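Local coordinates for SCO family protein (Aquifex aeolicus, PDB 3ME7), which probably binds copper and serves in electron transfer, as a SCO1/2-family protein with a thioredoxin-like domain and a redox-active disulfide, at residues Ile32-Tyr37 / Asn128-Leu133; Asp76-Ile81 / Val97-Thr102; Leu3-Pro8 / Leu137-Tyr142; Phe70-Lys75 / Ile113-Met118. All coordinates share one frame; numbering follows the deposited sequence. Where two conformers were deposited one is given.

All four contacts reach one mixed sheet. Contact 1 pairs two of its strands; contacts 2, 3 and 4 bring a helix, the N-terminal loop and a later loop against strands 95-100, 139-144 and 66-71. Contact 1 is core, with backbone bonds and valine, leucine and isoleucine packing. Contact 4 is also buried but has no hydrogen bond across it; phenylalanine rings do the work. Contact 2, about 15 Å from contact 1 centre to centre, is partly buried, with an apolar inner end and a charged outer one. Contact 3 is partly buried, at the outermost strand of the sheet, where backbone bonds and a glutamine over a tyrosine ring hold the N-terminal loop.

Contact 1 of 4, residues Ile32-Tyr37 / Asn128-Leu133; sequences ILSPIY and NVVVVL
Leu-33 and Val-131 form the antiparallel hydrogen-bonded pair that joins two inner strands of the thioredoxin-like sheet, 32-36 and 129-133. Leu-33 N donates to Val-131 O at 2.8 Å, and Val-131 N returns the bond to Leu-33 O at 2.9 Å. Ile-32 and Val-132 make the next, non-hydrogen-bonded pair.

The tight part is on the Ile-32 face. CG2 of Ile-32 presses on CG1 of Val-130 at 3.4 Å, closer than usual van der Waals contact. Both methyls stand anti to their own backbone N. On the other face the side chains of Leu-33 and Leu-133 cross obliquely, and in the conformer given their CD1 atoms meet at 3.8 Å. Ile-139 of the next strand packs on Leu-133.

The pairing opens toward Pro-35, which has no N-H to give. Its ring crosses Val-129 at about a right angle, CG against CG1 at 3.8 Å. Two waters enter here. One bridges Ser-34 OG, Pro-35 O and Val-129 O; the other links Pro-35 O to Val-129 N. The second water stands between those two atoms in place of a direct strand bond. His-126, a predicted copper ligand, has its side chain about 7 Å from that of Pro-35. At this wet end Pro-35 CD lies 3.3 Å from Val-129 O.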
loop_
_atom_site.group_PDB
_atom_site.type_symbol
_atom_site.label_atom_id
_atom_site.label_comp_id
_atom_site.label_asym_id
_atom_site.label_seq_id
_atom_site.Cartn_x
_atom_site.Cartn_y
_atom_site.Cartn_z
ATOM N N ILE A 32 -4.576 2.641 -2.106
ATOM C CA ILE A 32 -3.767 2.951 -0.918
ATOM C C ILE A 32 -2.786 1.791 -0.701
ATOM O O ILE A 32 -3.205 0.661 -0.459
ATOM C CB ILE A 32 -4.654 3.164 0.319
ATOM C CG1 ILE A 32 -5.586 4.373 0.105
ATOM C CG2 ILE A 32 -3.814 3.355 1.570
ATOM C CD1 ILE A 32 -6.628 4.569 1.237
ATOM N N LEU A 33 -1.494 2.103 -0.778
ATOM C CA LEU A 33 -0.420 1.098 -0.719
ATOM C C LEU A 33 0.299 1.186 0.605
ATOM O O LEU A 33 0.728 2.265 1.000
ATOM C CB LEU A 33 0.637 1.341 -1.813
ATOM C CG LEU A 33 0.339 1.151 -3.293
ATOM C CD1 LEU A 33 1.594 1.472 -4.110
ATOM C CD2 LEU A 33 -0.105 -0.276 -3.557
ATOM N N SER A 34 0.475 0.045 1.270
ATOM C CA SER A 34 1.136 0.005 2.590
ATOM C C SER A 34 2.275 -1.039 2.613
ATOM O O SER A 34 1.999 -2.233 2.784
ATOM C CB SER A 34 0.111 -0.291 3.695
ATOM O OG SER A 34 0.694 -0.482 4.973
ATOM N N PRO A 35 3.538 -0.611 2.421
ATOM C CA PRO A 35 4.650 -1.568 2.527
ATOM C C PRO A 35 4.917 -1.964 3.966
ATOM O O PRO A 35 5.055 -1.099 4.837
ATOM C CB PRO A 35 5.869 -0.814 1.985
ATOM C CG PRO A 35 5.477 0.638 1.892
ATOM C CD PRO A 35 3.950 0.736 1.978
ATOM N N ILE A 36 4.982 -3.272 4.204
ATOM C CA ILE A 36 5.297 -3.839 5.513
ATOM C C ILE A 36 6.182 -5.074 5.281
ATOM O O ILE A 36 6.512 -5.389 4.138
ATOM C CB ILE A 36 4.007 -4.210 6.326
ATOM C CG1 ILE A 36 3.058 -5.124 5.520
ATOM C CG2 ILE A 36 3.262 -2.926 6.771
ATOM C CD1 ILE A 36 3.412 -6.562 5.475
ATOM N N TYR A 37 6.569 -5.773 6.348
ATOM C CA TYR A 37 6.983 -7.173 6.183
ATOM C C TYR A 37 6.338 -8.023 7.269
ATOM O O TYR A 37 5.962 -7.496 8.308
ATOM C CB TYR A 37 8.506 -7.371 6.112
ATOM C CG TYR A 37 9.313 -6.900 7.299
ATOM C CD1 TYR A 37 9.524 -5.543 7.538
ATOM C CD2 TYR A 37 9.930 -7.820 8.142
ATOM C CE1 TYR A 37 10.297 -5.120 8.587
ATOM C CE2 TYR A 37 10.705 -7.397 9.212
ATOM C CZ TYR A 37 10.879 -6.051 9.426
ATOM O OH TYR A 37 11.641 -5.623 10.487
ATOM N N ASN A 128 8.419 4.497 7.333
ATOM C CA ASN A 128 6.997 4.269 7.602
ATOM C C ASN A 128 6.198 5.109 6.637
ATOM O O ASN A 128 6.138 6.320 6.783
ATOM C CB ASN A 128 6.659 4.650 9.051
ATOM C CG ASN A 128 7.505 3.883 10.061
ATOM O OD1 ASN A 128 7.693 2.672 9.946
ATOM N ND2 ASN A 128 8.031 4.581 11.039
ATOM N N VAL A 129 5.581 4.468 5.648
ATOM C CA VAL A 129 4.930 5.227 4.601
ATOM C C VAL A 129 3.681 4.525 4.081
ATOM O O VAL A 129 3.632 3.297 4.016
ATOM C CB VAL A 129 5.903 5.538 3.424
ATOM C CG1 VAL A 129 6.319 4.254 2.705
ATOM C CG2 VAL A 129 5.257 6.542 2.453
ATOM N N VAL A 130 2.667 5.325 3.737
ATOM C CA VAL A 130 1.530 4.852 2.977
ATOM C C VAL A 130 1.496 5.707 1.724
ATOM O O VAL A 130 1.727 6.917 1.784
ATOM C CB VAL A 130 0.226 4.983 3.812
ATOM C CG1 VAL A 130 -1.022 4.767 2.968
ATOM C CG2 VAL A 130 0.253 3.968 4.943
ATOM N N VAL A 131 1.257 5.077 0.576
ATOM C CA VAL A 131 1.318 5.779 -0.697
ATOM C C VAL A 131 -0.084 5.759 -1.287
ATOM O O VAL A 131 -0.771 4.730 -1.253
ATOM C CB VAL A 131 2.308 5.126 -1.696
ATOM C CG1 VAL A 131 2.484 6.015 -2.945
ATOM C CG2 VAL A 131 3.676 4.881 -1.056
ATOM N N VAL A 132 -0.510 6.896 -1.846
ATOM C CA VAL A 132 -1.842 6.971 -2.433
ATOM C C VAL A 132 -1.725 7.222 -3.929
ATOM O O VAL A 132 -1.123 8.204 -4.352
ATOM C CB VAL A 132 -2.733 8.041 -1.751
ATOM C CG1 VAL A 132 -4.153 7.927 -2.318
ATOM C CG2 VAL A 132 -2.776 7.799 -0.244
ATOM N N LEU A 133 -2.285 6.303 -4.718
ATOM C CA LEU A 133 -2.267 6.391 -6.176
ATOM C C LEU A 133 -3.612 6.781 -6.769
ATOM O O LEU A 133 -4.678 6.462 -6.226
ATOM C CB LEU A 133 -1.877 5.045 -6.790
ATOM C CG LEU A 133 -0.741 4.244 -6.152
ATOM C CD1 LEU A 133 -0.578 2.923 -6.907
ATOM C CD2 LEU A 133 0.525 5.044 -6.205
HETATM O O HOH W 1 3.035 0.887 5.162
HETATM O O HOH W 2 6.254 1.502 5.578
#

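Contact 2 of 4, residues Asp76-Ile81 / Val97-Thr102; sequences DTLEDI and VVKAKT. With SO4 (sulfate ion), chain C.
Lys-99 NZ reaches across to the backbone of Asp-76 and donates to its O at 2.9 Å, in the plane of that carbonyl. The same nitrogen donates to O1 of a sulfate ion at 2.7 Å, so two acceptors grip the ammonium. The sulfate probably comes from the crystallisation liquor. It also receives Leu-78 N through O4 at 3.3 Å, at the start of helix 78-87.

The lysine chain bends at chi3 (-76°), which turns CE out of line with the preceding carbons. Its CD passes CD2 of Leu-78 at 4.1 Å, the two side chains crossing at about a right angle. Farther in, the contact is apolar. CD1 of Ile-81 lies over the strand backbone near Lys-99 N, and CB of Ile-81 meets CG1 of Val-97 at 3.7 Å. An alanine in place of Lys-99 would probably leave Asp-76 O without this donor and the sulfate without this ammonium.

The second shell fixes the helix start. Thr-77 and Asp-80 form a capping box: Thr-77 N donates to the anti lone pair of Asp-80 OD2 at 2.9 Å, and Asp-80 N gives a weak bond back to Thr-77 OG1. Asp-80 OD1 pairs with Arg-83. The Asp-76 carboxylate turns elsewhere, with OD2 bonded to Thr-71 OG1 and Thr-38 N. The whole belongs to a beta-alpha-beta unit of the thioredoxin-like fold: strand 66-71, helix 78-87 and strand 95-100.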
loop_
_atom_site.group_PDB
_atom_site.type_symbol
_atom_site.label_atom_id
_atom_site.label_comp_id
_atom_site.label_asym_id
_atom_site.label_seq_id
_atom_site.Cartn_x
_atom_site.Cartn_y
_atom_site.Cartn_z
ATOM N N ASP A 76 9.241 -13.621 2.069
ATOM C CA ASP A 76 7.864 -13.874 2.477
ATOM C C ASP A 76 7.133 -14.693 1.404
ATOM O O ASP A 76 7.244 -14.410 0.201
ATOM C CB ASP A 76 7.115 -12.556 2.761
ATOM C CG ASP A 76 7.307 -12.047 4.185
ATOM O OD1 ASP A 76 7.899 -12.751 5.031
ATOM O OD2 ASP A 76 6.846 -10.923 4.473
ATOM N N THR A 77 6.429 -15.726 1.851
ATOM C CA THR A 77 5.654 -16.613 0.990
ATOM C C THR A 77 4.155 -16.345 1.160
ATOM O O THR A 77 3.732 -15.533 2.009
ATOM C CB THR A 77 5.891 -18.070 1.381
ATOM O OG1 THR A 77 5.428 -18.265 2.718
ATOM C CG2 THR A 77 7.386 -18.429 1.285
ATOM N N LEU A 78 3.362 -17.053 0.357
ATOM C CA LEU A 78 1.897 -16.998 0.464
ATOM C C LEU A 78 1.422 -17.370 1.866
ATOM O O LEU A 78 0.523 -16.743 2.404
ATOM C CB LEU A 78 1.245 -17.880 -0.603
ATOM C CG LEU A 78 1.470 -17.384 -2.037
ATOM C CD1 LEU A 78 0.862 -18.362 -3.031
ATOM C CD2 LEU A 78 0.885 -16.004 -2.248
ATOM N N GLU A 79 2.056 -18.374 2.467
ATOM C CA GLU A 79 1.786 -18.742 3.854
ATOM C C GLU A 79 1.959 -17.545 4.801
ATOM O O GLU A 79 1.103 -17.278 5.646
ATOM C CB GLU A 79 2.721 -19.901 4.239
ATOM C CG GLU A 79 2.664 -20.362 5.681
ATOM C CD GLU A 79 3.632 -21.508 5.950
ATOM O OE1 GLU A 79 4.864 -21.267 5.993
ATOM O OE2 GLU A 79 3.162 -22.646 6.125
ATOM N N ASP A 80 3.067 -16.830 4.624
ATOM C CA ASP A 80 3.368 -15.653 5.446
ATOM C C ASP A 80 2.326 -14.544 5.314
ATOM O O ASP A 80 1.912 -13.966 6.325
ATOM C CB ASP A 80 4.746 -15.087 5.118
ATOM C CG ASP A 80 5.868 -16.021 5.503
ATOM O OD1 ASP A 80 5.877 -16.526 6.642
ATOM O OD2 ASP A 80 6.752 -16.252 4.666
ATOM N N ILE A 81 1.924 -14.230 4.079
ATOM C CA ILE A 81 0.956 -13.144 3.901
ATOM C C ILE A 81 -0.456 -13.529 4.342
ATOM O O ILE A 81 -1.209 -12.673 4.804
ATOM C CB ILE A 81 0.981 -12.500 2.490
ATOM C CG1 ILE A 81 0.770 -13.536 1.379
ATOM C CG2 ILE A 81 2.263 -11.680 2.308
ATOM C CD1 ILE A 81 0.486 -12.883 0.027
ATOM N N VAL A 97 -3.815 -8.376 1.056
ATOM C CA VAL A 97 -2.431 -8.542 1.500
ATOM C C VAL A 97 -1.737 -9.328 0.388
ATOM O O VAL A 97 -2.210 -10.418 -0.009
ATOM C CB VAL A 97 -2.332 -9.288 2.836
ATOM C CG1 VAL A 97 -0.880 -9.355 3.281
ATOM C CG2 VAL A 97 -3.189 -8.603 3.934
ATOM N N VAL A 98 -0.645 -8.767 -0.142
ATOM C CA VAL A 98 -0.019 -9.311 -1.347
ATOM C C VAL A 98 1.482 -9.368 -1.202
ATOM O O VAL A 98 2.054 -8.670 -0.351
ATOM C CB VAL A 98 -0.365 -8.502 -2.626
ATOM C CG1 VAL A 98 -1.869 -8.265 -2.710
ATOM C CG2 VAL A 98 0.367 -7.153 -2.662
ATOM N N LYS A 99 2.087 -10.198 -2.042
ATOM C CA LYS A 99 3.546 -10.188 -2.247
ATOM C C LYS A 99 3.807 -9.980 -3.735
ATOM O O LYS A 99 2.938 -10.240 -4.569
ATOM C CB LYS A 99 4.192 -11.501 -1.781
ATOM C CG LYS A 99 3.655 -12.739 -2.509
ATOM C CD LYS A 99 4.480 -13.981 -2.189
ATOM C CE LYS A 99 5.805 -13.961 -2.956
ATOM N NZ LYS A 99 6.647 -15.135 -2.585
ATOM N N ALA A 100 5.011 -9.532 -4.070
ATOM C CA ALA A 100 5.438 -9.409 -5.461
ATOM C C ALA A 100 5.794 -10.818 -5.969
ATOM O O ALA A 100 6.377 -11.618 -5.237
ATOM C CB ALA A 100 6.655 -8.486 -5.540
ATOM N N LYS A 101 5.446 -11.114 -7.220
ATOM C CA LYS A 101 5.652 -12.464 -7.769
ATOM C C LYS A 101 7.154 -12.816 -7.773
ATOM O O LYS A 101 7.536 -13.896 -7.314
ATOM C CB LYS A 101 5.038 -12.546 -9.175
ATOM C CG LYS A 101 5.296 -13.836 -9.969
ATOM C CD LYS A 101 4.435 -14.949 -9.503
ATOM C CE LYS A 101 4.656 -16.175 -10.397
ATOM N NZ LYS A 101 3.682 -17.211 -10.045
ATOM N N THR A 102 7.980 -11.910 -8.295
ATOM C CA THR A 102 9.442 -12.097 -8.318
ATOM C C THR A 102 10.123 -10.854 -7.754
ATOM O O THR A 102 9.481 -9.820 -7.521
ATOM C CB THR A 102 9.994 -12.290 -9.752
ATOM O OG1 THR A 102 10.024 -11.024 -10.435
ATOM C CG2 THR A 102 9.126 -13.292 -10.560
HETATM S S SO4 C . 5.193 -18.780 -2.637
HETATM O O1 SO4 C . 5.153 -17.336 -2.433
HETATM O O2 SO4 C . 4.690 -19.092 -3.966
HETATM O O3 SO4 C . 6.566 -19.265 -2.475
HETATM O O4 SO4 C . 4.324 -19.429 -1.654
#

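Contact 3 of 4, residues Leu3-Pro8 / Leu137-Tyr142; sequences LGTYVP and LQIKDY
Leu-3 to Val-7 runs beside Leu-137 to Ile-139 in a roughly opposite direction and is tied to it by three backbone bonds: Gly-4 N to Ile-139 O at 2.9 Å, Ile-139 N to Thr-5 O at 2.8 Å, and Val-7 N to Leu-137 O at 3.0 Å. A single bridge pairs Tyr-6 with Gln-138.

Gln-138 carries the polar side chain work. With CG anti to the backbone N (chi1 -170°) and the chain extended beyond it, the amide lies by the Tyr-6 ring and Gly-4. NE2 donates to Gly-4 O at 2.9 Å, with the acceptor in the amide plane but the donor above the carbonyl plane. The amide and the Tyr-6 ring are nearly parallel, 16° apart. CB of Gln-138 sits over a face of that ring in a CH-pi contact, 3.8 Å from the centroid.

The N-terminal loop pairs with the start of strand 139-144, outermost in the sheet of this chain. That strand holds a classic beta bulge, in which Lys-140 and Asp-141 both face Val-132. CD2 of Leu-3 rests against the backbone there, 3.7 Å from Asp-141 CA, and near CD2 of the Tyr-142 ring. Toward the interior, CG2 of Val-7 crosses Ile-139 at about a right angle, 3.9 Å from CG1. Leu-133 packs on both Val-7 and Ile-139. Tyr-142 OH bonds to Ser-2 N, while Thr-5 OG1 bonds to Ser-2 O.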
loop_
_atom_site.group_PDB
_atom_site.type_symbol
_atom_site.label_atom_id
_atom_site.label_comp_id
_atom_site.label_asym_id
_atom_site.label_seq_id
_atom_site.Cartn_x
_atom_site.Cartn_y
_atom_site.Cartn_z
ATOM N N LEU A 3 6.328 12.032 -6.257
ATOM C CA LEU A 3 5.016 12.555 -6.607
ATOM C C LEU A 3 4.943 12.782 -8.101
ATOM O O LEU A 3 5.866 13.358 -8.689
ATOM C CB LEU A 3 4.732 13.878 -5.882
ATOM C CG LEU A 3 4.501 13.771 -4.377
ATOM C CD1 LEU A 3 4.369 15.181 -3.772
ATOM C CD2 LEU A 3 3.278 12.922 -4.066
ATOM N N GLY A 4 3.861 12.317 -8.717
ATOM C CA GLY A 4 3.609 12.562 -10.140
ATOM C C GLY A 4 4.097 11.476 -11.070
ATOM O O GLY A 4 3.739 11.449 -12.252
ATOM N N THR A 5 4.935 10.585 -10.562
ATOM C CA THR A 5 5.403 9.487 -11.392
ATOM C C THR A 5 4.457 8.296 -11.209
ATOM O O THR A 5 3.660 8.254 -10.249
ATOM C CB THR A 5 6.835 9.094 -11.066
ATOM O OG1 THR A 5 6.892 8.645 -9.721
ATOM C CG2 THR A 5 7.793 10.271 -11.264
ATOM N N TYR A 6 4.534 7.343 -12.132
ATOM C CA TYR A 6 3.591 6.244 -12.198
ATOM C C TYR A 6 4.222 4.968 -11.668
ATOM O O TYR A 6 5.401 4.681 -11.950
ATOM C CB TYR A 6 3.145 6.015 -13.645
ATOM C CG TYR A 6 2.123 7.030 -14.120
ATOM C CD1 TYR A 6 2.523 8.298 -14.526
ATOM C CD2 TYR A 6 0.764 6.724 -14.149
ATOM C CE1 TYR A 6 1.586 9.243 -14.940
ATOM C CE2 TYR A 6 -0.173 7.650 -14.574
ATOM C CZ TYR A 6 0.247 8.918 -14.960
ATOM O OH TYR A 6 -0.669 9.868 -15.392
ATOM N N VAL A 7 3.441 4.195 -10.919
ATOM C CA VAL A 7 3.862 2.838 -10.568
ATOM C C VAL A 7 3.608 1.927 -11.784
ATOM O O VAL A 7 2.490 1.900 -12.305
ATOM C CB VAL A 7 3.138 2.298 -9.305
ATOM C CG1 VAL A 7 3.736 0.949 -8.903
ATOM C CG2 VAL A 7 3.301 3.269 -8.130
ATOM N N PRO A 8 4.641 1.199 -12.258
ATOM C CA PRO A 8 4.481 0.347 -13.442
ATOM C C PRO A 8 3.305 -0.609 -13.312
ATOM O O PRO A 8 3.176 -1.323 -12.310
ATOM C CB PRO A 8 5.810 -0.426 -13.508
ATOM C CG PRO A 8 6.793 0.533 -12.911
ATOM C CD PRO A 8 6.034 1.203 -11.780
ATOM N N LEU A 137 -2.793 4.772 -11.542
ATOM C CA LEU A 137 -1.514 4.371 -10.898
ATOM C C LEU A 137 -0.483 5.485 -10.717
ATOM O O LEU A 137 0.690 5.214 -10.467
ATOM C CB LEU A 137 -0.852 3.170 -11.598
ATOM C CG LEU A 137 -1.744 1.964 -11.917
ATOM C CD1 LEU A 137 -0.863 0.885 -12.542
ATOM C CD2 LEU A 137 -2.429 1.436 -10.653
ATOM N N GLN A 138 -0.910 6.740 -10.827
ATOM C CA GLN A 138 -0.005 7.847 -10.596
ATOM C C GLN A 138 0.109 8.122 -9.107
ATOM O O GLN A 138 -0.896 8.160 -8.397
ATOM C CB GLN A 138 -0.516 9.099 -11.304
ATOM C CG GLN A 138 0.484 10.237 -11.304
ATOM C CD GLN A 138 0.044 11.397 -12.179
ATOM O OE1 GLN A 138 -1.143 11.591 -12.417
ATOM N NE2 GLN A 138 0.997 12.178 -12.633
ATOM N N ILE A 139 1.335 8.315 -8.628
ATOM C CA ILE A 139 1.551 8.604 -7.201
ATOM C C ILE A 139 1.051 10.024 -6.918
ATOM O O ILE A 139 1.567 10.994 -7.487
ATOM C CB ILE A 139 3.034 8.461 -6.824
ATOM C CG1 ILE A 139 3.480 7.003 -7.006
ATOM C CG2 ILE A 139 3.259 8.948 -5.380
ATOM C CD1 ILE A 139 5.014 6.833 -7.105
ATOM N N LYS A 140 0.051 10.135 -6.047
ATOM C CA LYS A 140 -0.579 11.424 -5.785
ATOM C C LYS A 140 -0.291 11.967 -4.383
ATOM O O LYS A 140 -0.393 13.164 -4.158
ATOM C CB LYS A 140 -2.079 11.367 -6.062
ATOM C CG LYS A 140 -2.430 11.297 -7.565
ATOM C CD LYS A 140 -2.035 12.598 -8.314
ATOM C CE LYS A 140 -2.364 12.530 -9.785
ATOM N NZ LYS A 140 -1.732 13.645 -10.590
ATOM N N ASP A 141 0.062 11.092 -3.443
ATOM C CA ASP A 141 0.401 11.565 -2.099
ATOM C C ASP A 141 1.178 10.505 -1.339
ATOM O O ASP A 141 1.024 9.313 -1.597
ATOM C CB ASP A 141 -0.884 11.914 -1.318
ATOM C CG ASP A 141 -0.684 13.054 -0.329
ATOM O OD1 ASP A 141 0.472 13.496 -0.113
ATOM O OD2 ASP A 141 -1.700 13.519 0.233
ATOM N N TYR A 142 2.036 10.961 -0.418
ATOM C CA TYR A 142 2.709 10.101 0.538
ATOM C C TYR A 142 2.287 10.542 1.929
ATOM O O TYR A 142 2.255 11.753 2.222
ATOM C CB TYR A 142 4.223 10.276 0.448
ATOM C CG TYR A 142 4.871 9.664 -0.759
ATOM C CD1 TYR A 142 5.128 8.293 -0.816
ATOM C CD2 TYR A 142 5.254 10.447 -1.843
ATOM C CE1 TYR A 142 5.731 7.719 -1.915
ATOM C CE2 TYR A 142 5.883 9.877 -2.954
ATOM C CZ TYR A 142 6.120 8.508 -2.977
ATOM O OH TYR A 142 6.714 7.944 -4.059
#

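Contact 4 of 4, residues Phe70-Lys75 / Ile113-Met118; sequences FTFDPK and IDFRFM
The segments 70-75 and 113-118 run 46° apart and keep their backbones well separated, with the CA atoms of Phe-72 and Phe-117 8.6 Å from each other. No hydrogen bond crosses between them.

Aromatic side chains make the contact. Phe-72, Phe-115 and Phe-117 form a cluster. CE1 of Phe-115 stands over the centre of the Phe-72 ring, 3.7 Å above its plane, and the two planes are 53° apart. Phe-117 and Phe-72 pass each other pointing opposite ways. CD1 of Phe-72 lies over a face of the Phe-117 ring, toward its rim and 3.5 Å from CD1 there. CZ of Phe-117 also comes 3.4 Å from Phe-72 O. Phe-70 and Ile-113 meet tip to tip, CZ to CD1 at 4.2 Å. An alanine at Phe-72 would probably open a gap between Phe-115 and Phe-117 and let both rings turn more freely.

Phe-72 also meets the rings of Tyr-37 and His-126, the latter a predicted copper ligand. The cluster lies beside that site. Leu-110 of helix 103-112 packs on Phe-70, Phe-115 and Phe-117, and Pro-35 of strand 31-36 touches Phe-70, Phe-72 and Phe-115.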
loop_
_atom_site.group_PDB
_atom_site.type_symbol
_atom_site.label_atom_id
_atom_site.label_comp_id
_atom_site.label_asym_id
_atom_site.label_seq_id
_atom_site.Cartn_x
_atom_site.Cartn_y
_atom_site.Cartn_z
ATOM N N PHE A 70 1.331 -4.652 1.196
ATOM C CA PHE A 70 2.255 -5.549 0.507
ATOM C C PHE A 70 3.531 -5.756 1.287
ATOM O O PHE A 70 4.005 -4.846 1.976
ATOM C CB PHE A 70 2.548 -5.094 -0.921
ATOM C CG PHE A 70 3.513 -3.973 -1.017
ATOM C CD1 PHE A 70 3.070 -2.674 -0.974
ATOM C CD2 PHE A 70 4.871 -4.219 -1.207
ATOM C CE1 PHE A 70 3.954 -1.613 -1.088
ATOM C CE2 PHE A 70 5.767 -3.172 -1.313
ATOM C CZ PHE A 70 5.309 -1.859 -1.254
ATOM N N THR A 71 4.061 -6.966 1.209
ATOM C CA THR A 71 5.339 -7.239 1.863
ATOM C C THR A 71 6.564 -6.943 0.992
ATOM O O THR A 71 6.618 -7.291 -0.180
ATOM C CB THR A 71 5.426 -8.660 2.449
ATOM O OG1 THR A 71 6.762 -8.836 2.963
ATOM C CG2 THR A 71 5.168 -9.708 1.365
ATOM N N PHE A 72 7.531 -6.261 1.590
ATOM C CA PHE A 72 8.804 -5.990 0.912
ATOM C C PHE A 72 9.924 -6.945 1.258
ATOM O O PHE A 72 11.060 -6.779 0.768
ATOM C CB PHE A 72 9.244 -4.536 1.071
ATOM C CG PHE A 72 9.508 -4.115 2.486
ATOM C CD1 PHE A 72 10.730 -4.399 3.109
ATOM C CD2 PHE A 72 8.551 -3.377 3.173
ATOM C CE1 PHE A 72 10.986 -3.953 4.448
ATOM C CE2 PHE A 72 8.781 -2.935 4.478
ATOM C CZ PHE A 72 9.972 -3.224 5.118
ATOM N N ASP A 73 9.610 -7.952 2.069
ATOM C CA ASP A 73 10.581 -8.987 2.371
ATOM C C ASP A 73 10.483 -10.072 1.311
ATOM O O ASP A 73 9.499 -10.797 1.280
ATOM C CB ASP A 73 10.326 -9.562 3.759
ATOM C CG ASP A 73 11.406 -10.539 4.199
ATOM O OD1 ASP A 73 12.199 -10.990 3.347
ATOM O OD2 ASP A 73 11.452 -10.857 5.405
ATOM N N PRO A 74 11.514 -10.201 0.443
ATOM C CA PRO A 74 11.395 -11.178 -0.646
ATOM C C PRO A 74 11.397 -12.632 -0.207
ATOM O O PRO A 74 11.146 -13.505 -1.039
ATOM C CB PRO A 74 12.601 -10.878 -1.545
ATOM C CG PRO A 74 13.542 -10.193 -0.700
ATOM C CD PRO A 74 12.795 -9.477 0.392
ATOM N N LYS A 75 11.638 -12.889 1.075
ATOM C CA LYS A 75 11.568 -14.238 1.624
ATOM C C LYS A 75 10.137 -14.613 2.036
ATOM O O LYS A 75 9.839 -15.785 2.282
ATOM C CB LYS A 75 12.542 -14.397 2.806
ATOM C CG LYS A 75 14.015 -14.217 2.411
ATOM C CD LYS A 75 14.989 -14.754 3.462
ATOM C CE LYS A 75 14.888 -16.274 3.636
ATOM N NZ LYS A 75 15.407 -17.019 2.447
ATOM N N ILE A 113 8.232 4.041 -5.681
ATOM C CA ILE A 113 7.801 4.802 -4.506
ATOM C C ILE A 113 8.955 5.303 -3.642
ATOM O O ILE A 113 8.749 5.709 -2.490
ATOM C CB ILE A 113 6.733 4.025 -3.649
ATOM C CG1 ILE A 113 7.311 2.707 -3.095
ATOM C CG2 ILE A 113 5.442 3.783 -4.455
ATOM C CD1 ILE A 113 6.456 2.089 -1.961
ATOM N N ASP A 114 10.172 5.227 -4.188
ATOM C CA ASP A 114 11.395 5.721 -3.522
ATOM C C ASP A 114 11.588 5.113 -2.139
ATOM O O ASP A 114 11.991 5.794 -1.183
ATOM C CB ASP A 114 11.402 7.245 -3.404
ATOM C CG ASP A 114 11.428 7.942 -4.752
ATOM O OD1 ASP A 114 11.948 7.362 -5.728
ATOM O OD2 ASP A 114 10.911 9.079 -4.821
ATOM N N PHE A 115 11.309 3.826 -2.046
ATOM C CA PHE A 115 11.362 3.109 -0.784
ATOM C C PHE A 115 12.632 2.260 -0.756
ATOM O O PHE A 115 12.881 1.501 -1.694
ATOM C CB PHE A 115 10.112 2.229 -0.688
ATOM C CG PHE A 115 9.945 1.528 0.633
ATOM C CD1 PHE A 115 10.637 0.354 0.914
ATOM C CD2 PHE A 115 9.076 2.034 1.598
ATOM C CE1 PHE A 115 10.458 -0.312 2.144
ATOM C CE2 PHE A 115 8.909 1.396 2.831
ATOM C CZ PHE A 115 9.570 0.219 3.093
ATOM N N ARG A 116 13.439 2.389 0.297
ATOM C CA ARG A 116 14.596 1.512 0.452
ATOM C C ARG A 116 14.704 1.018 1.885
ATOM O O ARG A 116 14.397 1.747 2.853
ATOM C CB ARG A 116 15.902 2.133 -0.057
ATOM C CG ARG A 116 16.511 3.228 0.799
ATOM C CD ARG A 116 17.758 3.840 0.133
ATOM N NE ARG A 116 17.397 4.638 -1.042
ATOM C CZ ARG A 116 16.860 5.859 -1.004
ATOM N NH1 ARG A 116 16.553 6.483 -2.142
ATOM N NH2 ARG A 116 16.606 6.451 0.154
ATOM N N PHE A 117 15.124 -0.232 2.007
ATOM C CA PHE A 117 15.300 -0.833 3.318
ATOM C C PHE A 117 16.703 -1.381 3.445
ATOM O O PHE A 117 17.415 -1.517 2.444
ATOM C CB PHE A 117 14.214 -1.882 3.601
ATOM C CG PHE A 117 14.218 -3.081 2.676
ATOM C CD1 PHE A 117 13.537 -3.053 1.466
ATOM C CD2 PHE A 117 14.865 -4.255 3.042
ATOM C CE1 PHE A 117 13.510 -4.179 0.631
ATOM C CE2 PHE A 117 14.841 -5.381 2.214
ATOM C CZ PHE A 117 14.170 -5.338 1.003
ATOM N N MET A 118 17.105 -1.681 4.679
ATOM C CA MET A 118 18.451 -2.164 4.976
ATOM C C MET A 118 18.398 -3.104 6.178
ATOM O O MET A 118 17.470 -3.016 6.978
ATOM C CB MET A 118 19.376 -0.970 5.266
ATOM C CG MET A 118 18.758 0.144 6.102
ATOM S SD MET A 118 19.294 1.784 5.585
ATOM C CE MET A 118 21.013 1.468 5.222
#